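Side-chain contacts in spindle pole body-associated protein VIK1 (Candida glabrata, PDB 4GKP), which probably binds microtubules as the noncatalytic partner of the kinesin Kar3, here represented by its truncated neck and C-terminal kinesin-like motor homology domain: residues 212-217 / 253-258; 85-88 / 93-96; 181-186 / 233-238; 73-78 / 241-246. One frame throughout, in Å; residues are numbered along the deposited sequence.

The four contacts join parts of one kinesin motor-like domain built round a mixed beta-sheet. Segment 73-78 comes first in the chain; contact 2 follows on central strand 83-88, and the later segments interleave, so that contact 4 encloses contacts 2 and 3 while contact 1 crosses both 3 and 4. Phe-86 of contact 2 lies in the middle, touching Leu-217 of contact 1, Leu-235 and Ile-238 of contact 3 and Phe-246 of contact 4. Contacts 1 and 3 also pack directly, through Ile-213 on Ile-183. The centres of contacts 1 and 4 are about 24 Å apart. Strand 83-88 thus separates two packed faces: contacts 1 and 3 lie on the Phe-86 side, contacts 2 and 4 on the side of Leu-85 and Ser-87.

Contact 1: 212-217 / 253-258; sequences SIYPIL and SAEVYD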
loop_
_atom_site.group_PDB
_atom_site.type_symbol
_atom_site.label_atom_id
_atom_site.label_comp_id
_atom_site.label_asym_id
_atom_site.label_seq_id
_atom_site.Cartn_x
_atom_site.Cartn_y
_atom_site.Cartn_z
ATOM N N SER A 212 -10.774 -10.653 -7.638
ATOM C CA SER A 212 -10.209 -12.000 -7.697
ATOM C C SER A 212 -9.109 -12.262 -6.665
ATOM O O SER A 212 -8.972 -13.389 -6.179
ATOM C CB SER A 212 -9.649 -12.257 -9.102
ATOM O OG SER A 212 -8.568 -13.175 -9.067
ATOM N N ILE A 213 -8.321 -11.232 -6.338
ATOM C CA ILE A 213 -7.155 -11.422 -5.475
ATOM C C ILE A 213 -7.469 -11.408 -3.972
ATOM O O ILE A 213 -6.701 -11.970 -3.167
ATOM C CB ILE A 213 -6.010 -10.440 -5.823
ATOM C CG1 ILE A 213 -5.712 -10.442 -7.333
ATOM C CG2 ILE A 213 -4.760 -10.765 -5.018
ATOM C CD1 ILE A 213 -5.226 -11.762 -7.906
ATOM N N TYR A 214 -8.594 -10.799 -3.591
ATOM C CA TYR A 214 -8.984 -10.723 -2.167
ATOM C C TYR A 214 -8.856 -12.080 -1.454
ATOM O O TYR A 214 -8.273 -12.137 -0.371
ATOM C CB TYR A 214 -10.394 -10.125 -1.945
ATOM C CG TYR A 214 -10.700 -8.761 -2.571
ATOM C CD1 TYR A 214 -9.695 -7.837 -2.856
ATOM C CD2 TYR A 214 -12.016 -8.386 -2.825
ATOM C CE1 TYR A 214 -9.986 -6.601 -3.417
ATOM C CE2 TYR A 214 -12.319 -7.157 -3.374
ATOM C CZ TYR A 214 -11.303 -6.268 -3.673
ATOM O OH TYR A 214 -11.616 -5.041 -4.230
ATOM N N PRO A 215 -9.386 -13.177 -2.056
ATOM C CA PRO A 215 -9.208 -14.515 -1.460
ATOM C C PRO A 215 -7.752 -14.930 -1.219
ATOM O O PRO A 215 -7.443 -15.510 -0.158
ATOM C CB PRO A 215 -9.862 -15.440 -2.488
ATOM C CG PRO A 215 -10.928 -14.598 -3.099
ATOM C CD PRO A 215 -10.306 -13.231 -3.212
ATOM N N ILE A 216 -6.873 -14.627 -2.178
ATOM C CA ILE A 216 -5.437 -14.923 -2.034
ATOM C C ILE A 216 -4.846 -14.128 -0.868
ATOM O O ILE A 216 -4.091 -14.665 -0.050
ATOM C CB ILE A 216 -4.635 -14.636 -3.328
ATOM C CG1 ILE A 216 -5.111 -15.528 -4.482
ATOM N N LEU A 217 -5.215 -12.850 -0.787
ATOM C CA LEU A 217 -4.782 -12.009 0.322
ATOM C C LEU A 217 -5.297 -12.590 1.642
ATOM O O LEU A 217 -4.504 -12.891 2.528
ATOM C CB LEU A 217 -5.232 -10.557 0.108
ATOM C CG LEU A 217 -4.637 -9.446 0.978
ATOM C CD1 LEU A 217 -3.158 -9.270 0.700
ATOM C CD2 LEU A 217 -5.375 -8.141 0.727
ATOM N N SER A 253 -18.426 1.199 -5.000
ATOM C CA SER A 253 -18.249 -0.121 -5.597
ATOM C C SER A 253 -19.108 -1.233 -5.010
ATOM O O SER A 253 -19.498 -1.192 -3.843
ATOM C CB SER A 253 -16.771 -0.526 -5.502
ATOM O OG SER A 253 -15.943 0.437 -6.137
ATOM N N ALA A 254 -19.369 -2.241 -5.834
ATOM C CA ALA A 254 -20.095 -3.435 -5.412
ATOM C C ALA A 254 -19.221 -4.346 -4.547
ATOM O O ALA A 254 -19.739 -5.215 -3.846
ATOM C CB ALA A 254 -20.623 -4.189 -6.631
ATOM N N GLU A 255 -17.903 -4.139 -4.602
ATOM C CA GLU A 255 -16.945 -4.903 -3.788
ATOM C C GLU A 255 -16.725 -4.348 -2.373
ATOM O O GLU A 255 -16.010 -4.968 -1.582
ATOM C CB GLU A 255 -15.585 -5.016 -4.494
ATOM C CG GLU A 255 -15.611 -5.749 -5.825
ATOM C CD GLU A 255 -15.894 -4.821 -6.994
ATOM O OE1 GLU A 255 -16.087 -5.331 -8.122
ATOM O OE2 GLU A 255 -15.930 -3.582 -6.788
ATOM N N VAL A 256 -17.345 -3.209 -2.054
ATOM C CA VAL A 256 -17.105 -2.518 -0.785
ATOM C C VAL A 256 -17.291 -3.432 0.434
ATOM O O VAL A 256 -16.435 -3.459 1.330
ATOM C CB VAL A 256 -17.889 -1.176 -0.689
ATOM C CG1 VAL A 256 -19.400 -1.390 -0.572
ATOM C CG2 VAL A 256 -17.366 -0.327 0.461
ATOM N N TYR A 257 -18.365 -4.221 0.436
ATOM C CA TYR A 257 -18.646 -5.178 1.523
ATOM C C TYR A 257 -17.536 -6.230 1.670
ATOM O O TYR A 257 -17.160 -6.599 2.786
ATOM C CB TYR A 257 -20.057 -5.818 1.353
ATOM C CG TYR A 257 -21.140 -4.765 1.089
ATOM C CD1 TYR A 257 -21.638 -3.961 2.126
ATOM C CD2 TYR A 257 -21.622 -4.535 -0.201
ATOM C CE1 TYR A 257 -22.590 -2.979 1.886
ATOM C CE2 TYR A 257 -22.573 -3.556 -0.452
ATOM C CZ TYR A 257 -23.054 -2.783 0.594
ATOM O OH TYR A 257 -23.991 -1.810 0.343
ATOM N N ASP A 258 -17.007 -6.696 0.544
ATOM C CA ASP A 258 -15.901 -7.656 0.553
ATOM C C ASP A 258 -14.584 -6.985 0.949
ATOM O O ASP A 258 -13.761 -7.575 1.650
ATOM C CB ASP A 258 -15.766 -8.336 -0.811
ATOM C CG ASP A 258 -16.892 -9.324 -1.081
ATOM O OD1 ASP A 258 -17.046 -10.290 -0.307
ATOM O OD2 ASP A 258 -17.624 -9.134 -2.069
#
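The backbones come nearest at Tyr-214 and Asp-258, whose CA atoms are 8.0 Å apart, where helix 214-219 faces the first turn of helix 256-266. The gap is spanned by the Tyr-214 ring. With its CG beside the backbone N and anti to the carbonyl carbon (chi1 -54°), the ring reaches from its helix toward the turn that leads into the other one, a type I turn running from Ser-253 to Val-256. Glu-255 meets it with its first methylene: CB comes in at the ring edge, near the ring plane, 4.0 Å from Tyr-214 OH and 4.1 Å from Tyr-214 CE2. The glutamate chain then bends at chi2 (89°), carrying the carboxylate away, its plane 77° from that of the ring and its OE2 5.2 Å from Tyr-214 OH. Asp-258 adds a looser touch, its CB 4.3 Å from Tyr-214 CD2. The phenol oxygen finds its partner in the carbonyl of Gly-89, just after strand 83-88, while Ile-259 and Leu-262 of helix 256-266 continue the packing round the tyrosine. Although all three touching residues are polar, what meets across the gap is the CB of each acid and the phenol group, at van der Waals distance. No hydrogen bond joins the two segments; the tyrosine ring packs between the helices while its hydroxyl ties helix 214-219 to the loop after the central strand.

Contact 2: 85-88 / 93-96; sequences LFSV and IPNT
Pro-94 is the first residue of the 93-96 segment to touch the strand, its ring directed at Ser-87, with CG 4.1 Å from Ser-87 OG. This is a van der Waals approach of a ring carbon to a hydroxyl; the proline also lies against Tyr-209 and Gln-249. Asn-95 follows at the N-cap position and takes the backbone over into helix 96-107. Thr-96, the first helical residue, turns back toward the strand, and the CA atoms of Ser-87 and Thr-96 are 7.9 Å apart. Its chi1 of -43° sets OG1 beside the proline, 3.2 Å from Pro-94 CB, a snug fit within the segment. The same hydroxyl faces Ser-87, but the 4.3 Å from Thr-96 OG1 to Ser-87 OG is too long for a hydrogen bond. On the strand, Ser-87 OG stands anti to its own N (chi1 170°) and is hydrogen-bonded to Tyr-209 OH, which meets the polar need of this buried group. Phe-65 and Phe-205 close round Thr-96.

In the kinesin fold a strand, a loop and a helix in this order carry the P-loop; the sequence here, with proline and asparagine ahead of the threonine, lacks the usual glycine-lysine pair, consistent with a noncatalytic protein. Chemically, two hydroxyls sit close without bonding each other, so loop and strand meet through van der Waals contact alone between these segments, the serine's hydrogen bond going to Tyr-209.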
loop_
_atom_site.group_PDB
_atom_site.type_symbol
_atom_site.label_atom_id
_atom_site.label_comp_id
_atom_site.label_asym_id
_atom_site.label_seq_id
_atom_site.Cartn_x
_atom_site.Cartn_y
_atom_site.Cartn_z
ATOM N N LEU A 85 3.149 -0.796 2.560
ATOM C CA LEU A 85 1.819 -0.213 2.573
ATOM C C LEU A 85 1.030 -0.957 1.516
ATOM O O LEU A 85 1.507 -1.098 0.393
ATOM C CB LEU A 85 1.843 1.297 2.252
ATOM C CG LEU A 85 0.487 1.999 2.065
ATOM C CD1 LEU A 85 -0.351 2.024 3.346
ATOM C CD2 LEU A 85 0.656 3.414 1.507
ATOM N N PHE A 86 -0.162 -1.440 1.884
ATOM C CA PHE A 86 -1.081 -2.036 0.914
ATOM C C PHE A 86 -2.189 -1.071 0.569
ATOM O O PHE A 86 -2.793 -0.490 1.461
ATOM C CB PHE A 86 -1.755 -3.264 1.488
ATOM C CG PHE A 86 -0.899 -4.483 1.504
ATOM C CD1 PHE A 86 0.057 -4.662 2.502
ATOM C CD2 PHE A 86 -1.085 -5.482 0.541
ATOM C CE1 PHE A 86 0.836 -5.804 2.526
ATOM C CE2 PHE A 86 -0.308 -6.626 0.556
ATOM C CZ PHE A 86 0.653 -6.788 1.555
ATOM N N SER A 87 -2.457 -0.909 -0.720
ATOM C CA SER A 87 -3.595 -0.120 -1.163
ATOM C C SER A 87 -4.595 -1.070 -1.808
ATOM O O SER A 87 -4.291 -1.699 -2.839
ATOM C CB SER A 87 -3.166 0.963 -2.151
ATOM O OG SER A 87 -4.306 1.566 -2.750
ATOM N N VAL A 88 -5.764 -1.185 -1.171
ATOM C CA VAL A 88 -6.821 -2.130 -1.560
ATOM C C VAL A 88 -8.087 -1.364 -1.965
ATOM O O VAL A 88 -8.594 -0.548 -1.201
ATOM C CB VAL A 88 -7.143 -3.121 -0.417
ATOM C CG1 VAL A 88 -8.238 -4.116 -0.832
ATOM C CG2 VAL A 88 -5.881 -3.835 0.065
ATOM N N ILE A 93 -9.477 3.823 -9.323
ATOM C CA ILE A 93 -8.100 3.770 -8.864
ATOM C C ILE A 93 -7.692 5.089 -8.221
ATOM O O ILE A 93 -7.742 6.142 -8.853
ATOM C CB ILE A 93 -7.118 3.410 -10.004
ATOM N N PRO A 94 -7.268 5.033 -6.954
ATOM C CA PRO A 94 -6.837 6.269 -6.309
ATOM C C PRO A 94 -5.544 6.815 -6.950
ATOM O O PRO A 94 -4.894 6.115 -7.728
ATOM C CB PRO A 94 -6.608 5.837 -4.849
ATOM C CG PRO A 94 -6.312 4.365 -4.920
ATOM C CD PRO A 94 -7.042 3.832 -6.114
ATOM N N ASN A 95 -5.201 8.063 -6.638
ATOM C CA ASN A 95 -3.951 8.669 -7.098
ATOM C C ASN A 95 -2.743 8.299 -6.207
ATOM O O ASN A 95 -1.678 8.905 -6.318
ATOM C CB ASN A 95 -4.108 10.199 -7.190
ATOM N N THR A 96 -2.928 7.304 -5.338
ATOM C CA THR A 96 -1.955 6.922 -4.322
ATOM C C THR A 96 -0.491 6.773 -4.809
ATOM O O THR A 96 0.414 7.314 -4.174
ATOM C CB THR A 96 -2.430 5.663 -3.584
ATOM O OG1 THR A 96 -3.829 5.792 -3.300
ATOM C CG2 THR A 96 -1.671 5.454 -2.265
#

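Contact 3: 181-186 / 233-238; sequences NGIGLS and IVLKKI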
loop_
_atom_site.group_PDB
_atom_site.type_symbol
_atom_site.label_atom_id
_atom_site.label_comp_id
_atom_site.label_asym_id
_atom_site.label_seq_id
_atom_site.Cartn_x
_atom_site.Cartn_y
_atom_site.Cartn_z
ATOM N N ASN A 181 -5.675 -7.607 -12.621
ATOM C CA ASN A 181 -5.062 -8.744 -13.305
ATOM C C ASN A 181 -4.214 -9.603 -12.352
ATOM O O ASN A 181 -4.319 -10.839 -12.335
ATOM C CB ASN A 181 -4.238 -8.265 -14.504
ATOM N N GLY A 182 -3.374 -8.938 -11.566
ATOM C CA GLY A 182 -2.660 -9.569 -10.467
ATOM C C GLY A 182 -2.522 -8.575 -9.324
ATOM O O GLY A 182 -3.509 -7.967 -8.896
ATOM N N ILE A 183 -1.304 -8.410 -8.814
ATOM C CA ILE A 183 -1.032 -7.324 -7.871
ATOM C C ILE A 183 0.040 -6.383 -8.413
ATOM O O ILE A 183 0.890 -6.787 -9.215
ATOM C CB ILE A 183 -0.665 -7.817 -6.453
ATOM C CG1 ILE A 183 0.686 -8.534 -6.442
ATOM C CG2 ILE A 183 -1.763 -8.695 -5.877
ATOM C CD1 ILE A 183 1.332 -8.594 -5.075
ATOM N N GLY A 184 -0.026 -5.126 -7.985
ATOM C CA GLY A 184 1.039 -4.151 -8.243
ATOM C C GLY A 184 2.028 -4.273 -7.103
ATOM O O GLY A 184 1.644 -4.200 -5.942
ATOM N N LEU A 185 3.290 -4.499 -7.424
ATOM C CA LEU A 185 4.322 -4.648 -6.410
ATOM C C LEU A 185 5.463 -3.697 -6.751
ATOM O O LEU A 185 6.132 -3.859 -7.785
ATOM C CB LEU A 185 4.819 -6.099 -6.335
ATOM C CG LEU A 185 5.942 -6.481 -5.336
ATOM C CD1 LEU A 185 5.577 -6.252 -3.884
ATOM C CD2 LEU A 185 6.332 -7.939 -5.484
ATOM N N SER A 186 5.629 -2.679 -5.907
ATOM C CA SER A 186 6.738 -1.732 -6.007
ATOM C C SER A 186 7.700 -2.012 -4.865
ATOM O O SER A 186 7.279 -2.171 -3.717
ATOM C CB SER A 186 6.241 -0.292 -5.858
ATOM O OG SER A 186 5.555 0.150 -7.006
ATOM N N ILE A 233 3.218 -16.825 -1.359
ATOM C CA ILE A 233 4.578 -16.918 -0.824
ATOM C C ILE A 233 5.144 -15.513 -0.626
ATOM O O ILE A 233 5.711 -15.200 0.427
ATOM C CB ILE A 233 5.513 -17.732 -1.751
ATOM N N VAL A 234 4.975 -14.683 -1.654
ATOM C CA VAL A 234 5.326 -13.272 -1.608
ATOM C C VAL A 234 4.584 -12.586 -0.449
ATOM O O VAL A 234 5.214 -12.068 0.488
ATOM C CB VAL A 234 4.999 -12.597 -2.954
ATOM C CG1 VAL A 234 5.298 -11.105 -2.909
ATOM C CG2 VAL A 234 5.767 -13.281 -4.076
ATOM N N LEU A 235 3.252 -12.635 -0.495
ATOM C CA LEU A 235 2.416 -11.967 0.500
ATOM C C LEU A 235 2.767 -12.374 1.919
ATOM O O LEU A 235 2.851 -11.520 2.815
ATOM C CB LEU A 235 0.925 -12.174 0.215
ATOM C CG LEU A 235 0.426 -11.556 -1.099
ATOM C CD1 LEU A 235 -1.061 -11.781 -1.284
ATOM C CD2 LEU A 235 0.743 -10.071 -1.203
ATOM N N LYS A 236 3.019 -13.667 2.114
ATOM C CA LYS A 236 3.280 -14.183 3.455
ATOM C C LYS A 236 4.683 -13.810 3.932
ATOM O O LYS A 236 4.902 -13.612 5.121
ATOM C CB LYS A 236 3.021 -15.703 3.544
ATOM N N LYS A 237 5.629 -13.720 3.008
ATOM C CA LYS A 237 6.972 -13.219 3.319
ATOM C C LYS A 237 6.933 -11.740 3.776
ATOM O O LYS A 237 7.657 -11.359 4.707
ATOM C CB LYS A 237 7.894 -13.397 2.107
ATOM C CG LYS A 237 9.263 -12.737 2.212
ATOM C CD LYS A 237 10.151 -13.434 3.226
ATOM C CE LYS A 237 11.371 -12.589 3.547
ATOM N NZ LYS A 237 12.095 -13.093 4.748
ATOM N N ILE A 238 6.068 -10.946 3.131
ATOM C CA ILE A 238 5.833 -9.531 3.452
ATOM C C ILE A 238 5.146 -9.351 4.819
ATOM O O ILE A 238 5.636 -8.575 5.662
ATOM C CB ILE A 238 5.054 -8.830 2.300
ATOM C CG1 ILE A 238 5.929 -8.724 1.051
ATOM C CG2 ILE A 238 4.569 -7.452 2.693
ATOM C CD1 ILE A 238 5.159 -8.523 -0.235
#
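Lys-237 NZ has three polar partners: a salt bridge to Asp-241 one turn on, a hydrogen bond to the carbonyl of Glu-149 and a weak one to that of Glu-148. This ammonium lies well off strand 183-192, whereas Val-234, Leu-235 and Ile-238 of the same helix pack inward on Ile-183 and Leu-185 of the strand. The axes of strand 183-186 and helix 233-238 pass 12.1 Å apart at 48°, a spacing bridged by methyl groups. Ile-183 has CG1 between N and the carbonyl carbon (chi1 68°), which sends CD1 across to Leu-235 CD2 at 4.2 Å; the two side chains run past one another in opposite directions. Leu-185 divides its fork between two helix residues one turn apart: CD2 meets Val-234 CG1 at 4.2 Å, and CD1 meets Ile-238 CD1 at 4.3 Å. Ile-206 of the neighbouring strand touches Ile-183, Leu-185 and Ile-238, and Phe-86 touches Leu-235 and Ile-238. This is helix-on-sheet packing of an alpha/beta fold. All five touching residues are buried and every contact is methyl to methyl, so the join depends on hydrophobic burial, and the polar bonds of Lys-237 lie outside it.

Contact 4: 73-78 / 241-246; sequences IDFCLK and DTKSAF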
loop_
_atom_site.group_PDB
_atom_site.type_symbol
_atom_site.label_atom_id
_atom_site.label_comp_id
_atom_site.label_asym_id
_atom_site.label_seq_id
_atom_site.Cartn_x
_atom_site.Cartn_y
_atom_site.Cartn_z
ATOM N N ILE A 73 5.555 6.023 7.953
ATOM C CA ILE A 73 6.706 5.919 7.053
ATOM C C ILE A 73 7.986 6.425 7.702
ATOM O O ILE A 73 9.016 5.744 7.711
ATOM C CB ILE A 73 6.469 6.701 5.740
ATOM C CG1 ILE A 73 5.374 6.020 4.912
ATOM C CG2 ILE A 73 7.772 6.836 4.944
ATOM C CD1 ILE A 73 5.061 6.669 3.573
ATOM N N ASP A 74 7.910 7.639 8.232
ATOM C CA ASP A 74 9.024 8.267 8.900
ATOM C C ASP A 74 9.567 7.426 10.065
ATOM O O ASP A 74 10.780 7.388 10.294
ATOM C CB ASP A 74 8.577 9.629 9.415
ATOM C CG ASP A 74 9.686 10.628 9.407
ATOM O OD1 ASP A 74 10.034 11.113 8.309
ATOM O OD2 ASP A 74 10.225 10.914 10.493
ATOM N N PHE A 75 8.681 6.751 10.796
ATOM C CA PHE A 75 9.086 5.986 11.981
ATOM C C PHE A 75 9.845 4.723 11.548
ATOM O O PHE A 75 10.896 4.416 12.102
ATOM C CB PHE A 75 7.860 5.652 12.877
ATOM C CG PHE A 75 8.220 5.170 14.266
ATOM C CD1 PHE A 75 8.665 6.062 15.245
ATOM C CD2 PHE A 75 8.110 3.822 14.603
ATOM C CE1 PHE A 75 9.015 5.625 16.519
ATOM C CE2 PHE A 75 8.446 3.375 15.882
ATOM C CZ PHE A 75 8.901 4.278 16.843
ATOM N N CYS A 76 9.321 4.006 10.547
ATOM C CA CYS A 76 10.006 2.810 10.017
ATOM C C CYS A 76 11.415 3.148 9.477
ATOM O O CYS A 76 12.392 2.444 9.772
ATOM C CB CYS A 76 9.164 2.120 8.948
ATOM S SG CYS A 76 7.601 1.418 9.540
ATOM N N LEU A 77 11.509 4.242 8.726
ATOM C CA LEU A 77 12.796 4.708 8.183
ATOM C C LEU A 77 13.822 5.010 9.270
ATOM O O LEU A 77 14.930 4.452 9.261
ATOM C CB LEU A 77 12.608 5.900 7.233
ATOM C CG LEU A 77 11.870 5.575 5.916
ATOM C CD1 LEU A 77 11.561 6.848 5.148
ATOM C CD2 LEU A 77 12.643 4.575 5.040
ATOM N N LYS A 78 13.436 5.845 10.230
ATOM C CA LYS A 78 14.313 6.170 11.359
ATOM C C LYS A 78 14.716 4.945 12.163
ATOM O O LYS A 78 15.865 4.827 12.574
ATOM C CB LYS A 78 13.685 7.240 12.252
ATOM C CG LYS A 78 13.505 8.518 11.463
ATOM C CD LYS A 78 13.389 9.759 12.307
ATOM C CE LYS A 78 13.802 10.947 11.457
ATOM N NZ LYS A 78 12.804 12.032 11.636
ATOM N N ASP A 241 7.838 -10.619 7.513
ATOM C CA ASP A 241 9.162 -10.011 7.641
ATOM C C ASP A 241 9.257 -8.491 7.470
ATOM O O ASP A 241 10.362 -7.939 7.504
ATOM C CB ASP A 241 10.143 -10.730 6.723
ATOM C CG ASP A 241 10.542 -12.086 7.272
ATOM O OD1 ASP A 241 11.101 -12.134 8.388
ATOM O OD2 ASP A 241 10.291 -13.101 6.594
ATOM N N THR A 242 8.107 -7.832 7.284
ATOM C CA THR A 242 8.028 -6.368 7.201
ATOM C C THR A 242 6.843 -5.905 8.038
ATOM O O THR A 242 5.873 -6.649 8.182
ATOM C CB THR A 242 7.874 -5.849 5.737
ATOM O OG1 THR A 242 6.556 -6.096 5.249
ATOM C CG2 THR A 242 8.848 -6.508 4.797
ATOM N N LYS A 243 6.931 -4.700 8.611
ATOM C CA LYS A 243 5.764 -4.026 9.206
ATOM C C LYS A 243 4.730 -3.681 8.135
ATOM O O LYS A 243 5.081 -3.299 7.010
ATOM C CB LYS A 243 6.164 -2.753 9.936
ATOM C CG LYS A 243 6.895 -3.002 11.237
ATOM C CD LYS A 243 7.399 -1.710 11.849
ATOM C CE LYS A 243 6.464 -1.183 12.922
ATOM N NZ LYS A 243 7.102 -0.106 13.732
ATOM N N SER A 244 3.456 -3.828 8.506
ATOM C CA SER A 244 2.341 -3.725 7.581
ATOM C C SER A 244 1.456 -2.517 7.862
ATOM O O SER A 244 1.331 -2.063 9.000
ATOM C CB SER A 244 1.510 -5.017 7.623
ATOM O OG SER A 244 2.194 -6.088 6.987
ATOM N N ALA A 245 0.860 -1.987 6.802
ATOM C CA ALA A 245 -0.150 -0.945 6.900
ATOM C C ALA A 245 -1.018 -1.089 5.682
ATOM O O ALA A 245 -0.528 -1.468 4.590
ATOM C CB ALA A 245 0.475 0.451 6.938
ATOM N N PHE A 246 -2.301 -0.770 5.873
ATOM C CA PHE A 246 -3.320 -0.991 4.874
ATOM C C PHE A 246 -4.207 0.234 4.683
ATOM O O PHE A 246 -4.657 0.858 5.654
ATOM C CB PHE A 246 -4.184 -2.190 5.275
ATOM C CG PHE A 246 -3.407 -3.466 5.501
ATOM C CD1 PHE A 246 -3.110 -4.312 4.440
ATOM C CD2 PHE A 246 -2.998 -3.833 6.783
ATOM C CE1 PHE A 246 -2.413 -5.490 4.647
ATOM C CE2 PHE A 246 -2.296 -5.015 6.993
ATOM C CZ PHE A 246 -2.004 -5.842 5.919
#
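Lys-243 has its CG beside the backbone N (chi1 -72°) and a bend at chi3 (98°), torsions that bring the end of its chain to the helix, while Phe-75, with CG anti to N (chi1 -166°), places its ring where the lysine nitrogen meets the edge. In this kinesin-like fold the contact joins helix 68-78 to the loop between helix 230-241 and strand 246-250; within that loop Lys-243 is hydrogen-bonded through its backbone to Asn-82 and Asn-84, about the beginning of strand 83-88. The middle of the lysine chain does the closest touching: its CD lies 3.9 Å from Cys-76 SG, aliphatic carbon alongside a buried thiol. Tyr-72 also touches the lysine. The charge at the end of the chain is answered by a salt bridge to Glu-81, just beyond the helix. The side chains of Phe-75 and Lys-243 run at a slant to each other, and the ammonium does not stand over the aromatic face: Lys-243 NZ comes to the edge of the Phe-75 ring, near its plane and 4.1 Å from Phe-75 CD2.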